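Side-chain contacts in catechol 2,3-dioxygenase (Rhodococcus sp., PDB 2WL9), which probably catalyses the iron-dependent extradiol (meta) ring cleavage of catechols by molecular oxygen in the breakdown of aromatic hydrocarbons: residues 33-38 with 47-52; 40-45 with 99-104. All coordinates share one frame; numbering follows the deposited sequence.

Contact 1 (33-38 with 47-52)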
loop_
_atom_site.group_PDB
_atom_site.type_symbol
_atom_site.label_atom_id
_atom_site.label_comp_id
_atom_site.label_asym_id
_atom_site.label_seq_id
_atom_site.Cartn_x
_atom_site.Cartn_y
_atom_site.Cartn_z
ATOM N N VAL C 33 -27.684 28.223 8.527
ATOM C CA VAL C 33 -28.623 27.431 9.316
ATOM C C VAL C 33 -29.449 28.374 10.200
ATOM O O VAL C 33 -28.904 29.060 11.064
ATOM C CB VAL C 33 -27.884 26.374 10.172
ATOM C CG1 VAL C 33 -28.862 25.599 11.056
ATOM C CG2 VAL C 33 -27.089 25.412 9.281
ATOM N N ASP C 34 -30.762 28.413 9.961
ATOM C CA ASP C 34 -31.672 29.278 10.723
ATOM C C ASP C 34 -32.705 28.439 11.456
ATOM O O ASP C 34 -33.622 27.888 10.842
ATOM C CB ASP C 34 -32.365 30.280 9.788
ATOM C CG ASP C 34 -33.132 31.370 10.537
ATOM O OD1 ASP C 34 -33.500 31.183 11.718
ATOM O OD2 ASP C 34 -33.375 32.427 9.917
ATOM N N ASP C 35 -32.559 28.360 12.773
ATOM C CA ASP C 35 -33.445 27.551 13.602
ATOM C C ASP C 35 -34.627 28.342 14.156
ATOM O O ASP C 35 -35.362 27.854 15.018
ATOM C CB ASP C 35 -32.653 26.882 14.724
ATOM C CG ASP C 35 -31.749 25.770 14.211
ATOM O OD1 ASP C 35 -32.085 25.147 13.175
ATOM O OD2 ASP C 35 -30.706 25.524 14.842
ATOM N N GLY C 36 -34.804 29.558 13.652
ATOM C CA GLY C 36 -35.956 30.380 13.994
ATOM C C GLY C 36 -35.749 31.194 15.251
ATOM O O GLY C 36 -36.695 31.766 15.786
ATOM N N GLU C 37 -34.509 31.232 15.731
ATOM C CA GLU C 37 -34.165 32.079 16.861
ATOM C C GLU C 37 -34.176 33.520 16.405
ATOM O O GLU C 37 -33.609 33.868 15.364
ATOM C CB GLU C 37 -32.811 31.693 17.450
ATOM C CG GLU C 37 -32.871 30.448 18.325
ATOM C CD GLU C 37 -31.552 29.707 18.386
ATOM O OE1 GLU C 37 -31.134 29.324 19.501
ATOM O OE2 GLU C 37 -30.933 29.501 17.319
ATOM N N ASP C 38 -34.841 34.354 17.194
ATOM C CA ASP C 38 -35.076 35.746 16.849
ATOM C C ASP C 38 -33.805 36.599 16.821
ATOM O O ASP C 38 -33.801 37.681 16.235
ATOM C CB ASP C 38 -36.125 36.356 17.796
ATOM C CG ASP C 38 -35.915 35.954 19.258
ATOM O OD1 ASP C 38 -35.183 34.969 19.532
ATOM O OD2 ASP C 38 -36.497 36.623 20.139
ATOM N N ARG C 47 -20.407 18.300 8.974
ATOM C CA ARG C 47 -21.447 17.504 9.642
ATOM C C ARG C 47 -22.082 18.182 10.870
ATOM O O ARG C 47 -23.275 18.006 11.132
ATOM C CB ARG C 47 -20.853 16.179 10.100
ATOM C CG ARG C 47 -21.036 14.976 9.188
ATOM C CD ARG C 47 -20.780 13.696 10.019
ATOM N NE ARG C 47 -19.732 13.945 11.011
ATOM C CZ ARG C 47 -19.586 13.309 12.174
ATOM N NH1 ARG C 47 -20.408 12.329 12.545
ATOM N NH2 ARG C 47 -18.593 13.662 12.972
ATOM N N TRP C 48 -21.271 18.910 11.639
ATOM C CA TRP C 48 -21.733 19.589 12.855
ATOM C C TRP C 48 -22.879 20.534 12.540
ATOM O O TRP C 48 -22.895 21.166 11.483
ATOM C CB TRP C 48 -20.611 20.424 13.478
ATOM C CG TRP C 48 -19.477 19.668 14.111
ATOM C CD1 TRP C 48 -18.975 18.438 13.744
ATOM C CD2 TRP C 48 -18.648 20.136 15.182
ATOM N NE1 TRP C 48 -17.917 18.099 14.561
ATOM C CE2 TRP C 48 -17.692 19.127 15.445
ATOM C CE3 TRP C 48 -18.641 21.302 15.966
ATOM C CZ2 TRP C 48 -16.722 19.257 16.455
ATOM C CZ3 TRP C 48 -17.681 21.431 16.971
ATOM C CH2 TRP C 48 -16.735 20.412 17.206
ATOM N N HIS C 49 -23.834 20.635 13.462
ATOM C CA HIS C 49 -24.914 21.609 13.334
ATOM C C HIS C 49 -24.347 22.961 12.886
ATOM O O HIS C 49 -24.887 23.588 11.962
ATOM C CB HIS C 49 -25.666 21.754 14.661
ATOM C CG HIS C 49 -26.676 22.858 14.657
ATOM N ND1 HIS C 49 -26.404 24.114 15.156
ATOM C CD2 HIS C 49 -27.950 22.901 14.202
ATOM C CE1 HIS C 49 -27.469 24.883 15.016
ATOM N NE2 HIS C 49 -28.424 24.168 14.447
ATOM N N HIS C 50 -23.245 23.382 13.512
ATOM C CA HIS C 50 -22.590 24.650 13.162
ATOM C C HIS C 50 -21.138 24.731 13.636
ATOM O O HIS C 50 -20.740 24.027 14.573
ATOM C CB HIS C 50 -23.360 25.839 13.756
ATOM C CG HIS C 50 -23.253 25.933 15.246
ATOM N ND1 HIS C 50 -24.060 25.212 16.095
ATOM C CD2 HIS C 50 -22.417 26.647 16.036
ATOM C CE1 HIS C 50 -23.732 25.480 17.345
ATOM N NE2 HIS C 50 -22.734 26.342 17.338
ATOM N N ARG C 51 -20.366 25.615 12.994
ATOM C CA ARG C 51 -19.038 25.977 13.494
ATOM C C ARG C 51 -19.012 27.420 14.012
ATOM O O ARG C 51 -18.140 27.789 14.802
ATOM C CB ARG C 51 -17.948 25.808 12.420
ATOM C CG ARG C 51 -17.809 24.414 11.753
ATOM C CD ARG C 51 -17.960 23.212 12.689
ATOM N NE ARG C 51 -16.881 23.079 13.658
ATOM C CZ ARG C 51 -16.050 22.038 13.767
ATOM N NH1 ARG C 51 -16.137 20.982 12.973
ATOM N NH2 ARG C 51 -15.125 22.054 14.711
ATOM N N ILE C 52 -19.947 28.238 13.543
ATOM C CA ILE C 52 -19.998 29.651 13.915
ATOM C C ILE C 52 -21.431 30.069 14.231
ATOM O O ILE C 52 -22.361 29.708 13.513
ATOM C CB ILE C 52 -19.400 30.583 12.799
ATOM C CG1 ILE C 52 -17.990 30.132 12.389
ATOM C CG2 ILE C 52 -19.347 32.052 13.262
ATOM C CD1 ILE C 52 -17.425 30.829 11.135
#
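His49 reaches across to Asp35 and Val33 and contributes the most buried surface of the three. With CG anti to the backbone N (chi1 173°), its ring extends far enough for NE2 to donate to Asp35 OD2 at 2.7 Å. The bond is somewhat bent, with an N-H...O angle of 143°. Asp35 accepts on the syn lone pair of OD2, the side of its other oxygen, and the carboxylate is turned 31° from the ring plane. At the other ring nitrogen, His49 ND1 is hydrogen-bonded to His50 ND1 at 2.8 Å, in the plane of the ring, so both ring nitrogens are held and rotation about the CB-CG bond should be restricted. A histidine suits this place because it can bridge two polar groups at once. Val33 brings bulk: its CG1 approaches His49 NE2 obliquely at 3.7 Å, while CG2 lies 3.9 Å from His49 O, a buried carbonyl oxygen without a polar partner in the model. The same Asp35 oxygen also receives a salt bridge from Arg101, which would probably help keep the carboxylate ionised. This His-carboxylate hydrogen bond ties together the connections before and after strand 40-44, in the N-terminal vicinal-oxygen-chelate half of a type I extradiol dioxygenase.

Contact 2 (40-45 with 99-104)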
loop_
_atom_site.group_PDB
_atom_site.type_symbol
_atom_site.label_atom_id
_atom_site.label_comp_id
_atom_site.label_asym_id
_atom_site.label_seq_id
_atom_site.Cartn_x
_atom_site.Cartn_y
_atom_site.Cartn_z
ATOM N N ARG C 40 -30.318 35.188 16.393
ATOM C CA ARG C 40 -29.115 34.520 15.909
ATOM C C ARG C 40 -29.368 33.561 14.753
ATOM O O ARG C 40 -30.464 33.029 14.595
ATOM C CB ARG C 40 -28.410 33.796 17.060
ATOM C CG ARG C 40 -29.125 32.552 17.564
ATOM C CD ARG C 40 -28.552 32.105 18.896
ATOM N NE ARG C 40 -29.009 32.971 19.978
ATOM C CZ ARG C 40 -28.587 32.887 21.235
ATOM N NH1 ARG C 40 -27.686 31.970 21.581
ATOM N NH2 ARG C 40 -29.067 33.723 22.145
ATOM N N ILE C 41 -28.333 33.369 13.942
ATOM C CA ILE C 41 -28.299 32.306 12.944
ATOM C C ILE C 41 -26.930 31.633 13.029
ATOM O O ILE C 41 -26.085 32.042 13.838
ATOM C CB ILE C 41 -28.590 32.829 11.509
ATOM C CG1 ILE C 41 -27.572 33.894 11.095
ATOM C CG2 ILE C 41 -30.031 33.340 11.396
ATOM C CD1 ILE C 41 -27.559 34.188 9.609
ATOM N N TYR C 42 -26.717 30.598 12.221
ATOM C CA TYR C 42 -25.483 29.814 12.300
ATOM C C TYR C 42 -24.838 29.609 10.936
ATOM O O TYR C 42 -25.513 29.587 9.905
ATOM C CB TYR C 42 -25.730 28.437 12.934
ATOM C CG TYR C 42 -26.468 28.456 14.256
ATOM C CD1 TYR C 42 -25.784 28.352 15.466
ATOM C CD2 TYR C 42 -27.857 28.574 14.287
ATOM C CE1 TYR C 42 -26.468 28.381 16.679
ATOM C CE2 TYR C 42 -28.545 28.607 15.477
ATOM C CZ TYR C 42 -27.853 28.506 16.669
ATOM O OH TYR C 42 -28.561 28.538 17.840
ATOM N N LEU C 43 -23.521 29.442 10.942
ATOM C CA LEU C 43 -22.813 29.075 9.727
ATOM C C LEU C 43 -22.251 27.677 9.910
ATOM O O LEU C 43 -21.572 27.393 10.883
ATOM C CB LEU C 43 -21.707 30.085 9.406
ATOM C CG LEU C 43 -22.142 31.540 9.190
ATOM C CD1 LEU C 43 -20.923 32.475 9.169
ATOM C CD2 LEU C 43 -22.979 31.708 7.928
ATOM N N ARG C 44 -22.554 26.807 8.961
ATOM C CA ARG C 44 -22.178 25.400 9.036
ATOM C C ARG C 44 -21.104 25.114 7.990
ATOM O O ARG C 44 -21.178 25.626 6.871
ATOM C CB ARG C 44 -23.437 24.562 8.798
ATOM C CG ARG C 44 -23.235 23.073 8.749
ATOM C CD ARG C 44 -24.562 22.375 8.527
ATOM N NE ARG C 44 -24.478 20.962 8.881
ATOM C CZ ARG C 44 -25.134 19.984 8.268
ATOM N NH1 ARG C 44 -25.922 20.241 7.228
ATOM N NH2 ARG C 44 -24.972 18.738 8.681
ATOM N N MET C 45 -20.100 24.314 8.359
ATOM C CA MET C 45 -18.983 24.006 7.460
ATOM C C MET C 45 -18.850 22.509 7.172
ATOM O O MET C 45 -18.082 22.104 6.284
ATOM C CB MET C 45 -17.655 24.500 8.050
ATOM C CG MET C 45 -17.554 26.003 8.268
ATOM S SD MET C 45 -16.058 26.433 9.165
ATOM C CE MET C 45 -14.778 25.996 7.985
ATOM N N GLU C 99 -27.874 25.613 24.648
ATOM C CA GLU C 99 -27.758 26.846 23.874
ATOM C C GLU C 99 -26.617 26.770 22.847
ATOM O O GLU C 99 -26.818 27.034 21.652
ATOM C CB GLU C 99 -27.567 28.048 24.809
ATOM C CG GLU C 99 -27.862 29.372 24.139
ATOM C CD GLU C 99 -27.360 30.570 24.925
ATOM O OE1 GLU C 99 -26.766 30.393 26.013
ATOM O OE2 GLU C 99 -27.562 31.702 24.442
ATOM N N ARG C 100 -25.435 26.388 23.317
ATOM C CA ARG C 100 -24.249 26.222 22.467
ATOM C C ARG C 100 -24.318 24.983 21.561
ATOM O O ARG C 100 -23.435 24.771 20.720
ATOM C CB ARG C 100 -22.988 26.150 23.343
ATOM C CG ARG C 100 -22.701 27.411 24.165
ATOM C CD ARG C 100 -22.264 28.596 23.298
ATOM N NE ARG C 100 -21.782 29.685 24.144
ATOM C CZ ARG C 100 -22.483 30.768 24.474
ATOM N NH1 ARG C 100 -23.710 30.962 24.000
ATOM N NH2 ARG C 100 -21.939 31.677 25.268
ATOM N N ARG C 101 -25.374 24.187 21.724
ATOM C CA ARG C 101 -25.555 22.876 21.053
ATOM C C ARG C 101 -24.434 21.889 21.389
ATOM O O ARG C 101 -23.831 21.272 20.498
ATOM C CB ARG C 101 -25.727 22.998 19.525
ATOM C CG ARG C 101 -26.638 24.102 19.042
ATOM C CD ARG C 101 -28.043 23.980 19.605
ATOM N NE ARG C 101 -28.893 25.002 19.010
ATOM C CZ ARG C 101 -29.575 24.834 17.884
ATOM N NH1 ARG C 101 -29.523 23.675 17.232
ATOM N NH2 ARG C 101 -30.309 25.833 17.406
ATOM N N VAL C 102 -24.167 21.750 22.683
ATOM C CA VAL C 102 -23.150 20.829 23.195
ATOM C C VAL C 102 -23.720 20.051 24.380
ATOM O O VAL C 102 -24.817 20.357 24.866
ATOM C CB VAL C 102 -21.839 21.557 23.622
ATOM C CG1 VAL C 102 -21.197 22.263 22.436
ATOM C CG2 VAL C 102 -22.086 22.533 24.795
ATOM N N LEU C 103 -22.983 19.046 24.839
ATOM C CA LEU C 103 -23.432 18.250 25.977
ATOM C C LEU C 103 -22.999 18.795 27.330
ATOM O O LEU C 103 -23.740 18.690 28.312
ATOM C CB LEU C 103 -22.957 16.810 25.846
ATOM C CG LEU C 103 -23.558 15.946 24.741
ATOM C CD1 LEU C 103 -22.904 14.577 24.818
ATOM C CD2 LEU C 103 -25.082 15.834 24.867
ATOM N N GLY C 104 -21.790 19.344 27.382
ATOM C CA GLY C 104 -21.234 19.898 28.611
ATOM C C GLY C 104 -20.302 21.038 28.279
ATOM O O GLY C 104 -19.692 21.059 27.204
HETATM O O HOH W 1 -26.975 29.352 20.063
#
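Tyr42 and Arg101 form the inner, more closely packed part of this contact. The buried tyrosine projects from strand 40-44, and Arg101 NH2 comes to its OH at 3.2 Å, the guanidinium turned 68° from the ring. That N-H...O bond is weak, with an angle of 126°; the stronger partners are Glu37 for the hydroxyl and Asp35 for the guanidinium. Tyrosine fits here because its ring is buried, against His49 and His50, while its OH reaches Glu37, Arg101 and a water. Towards the more exposed side, Arg40 and Glu99 meet through the ends of long, partly exposed side chains. Arg40 NH1 donates to Glu99 OE2 at 2.9 Å, nearly in its own guanidinium plane, whereas the oxygen is met on its anti side, 26° out of the carboxylate plane. Arg40 NH2 adds a weak second bond to the same oxygen. The bend of the arginine chain at chi3 helps bring its guanidinium round to the helix. Between the two parts sits the water, which accepts from Arg40 NH1 at 3.1 Å and donates to Tyr42 OH and to Glu99 O. The strand is thereby joined to the C-terminal end of helix 94-100, where Arg101, with positive phi, completes a Schellman motif.

Contacts 1 and 2 are parts of one polar cluster, their centres about 6 Å apart, and their segments alternate along the chain. Arg101 is one joint: its NH2 lies 2.6 Å from Asp35 OD2 in a salt bridge. A second joint is the probable hydrogen bond, also 2.6 Å, between Glu37 OE2 and Tyr42 OH. Tyr42 additionally meets the His49 ring edge-to-face, and His50 CE1 packs against Arg100 O at 3.5 Å. The loop 33-38, the strand 40-44, the loop carrying His49 and His50 and the end of helix 94-100 thus share partners. None of these residues binds iron, whose ligands His149, His212, Tyr253 and Glu263 come from later in the chain.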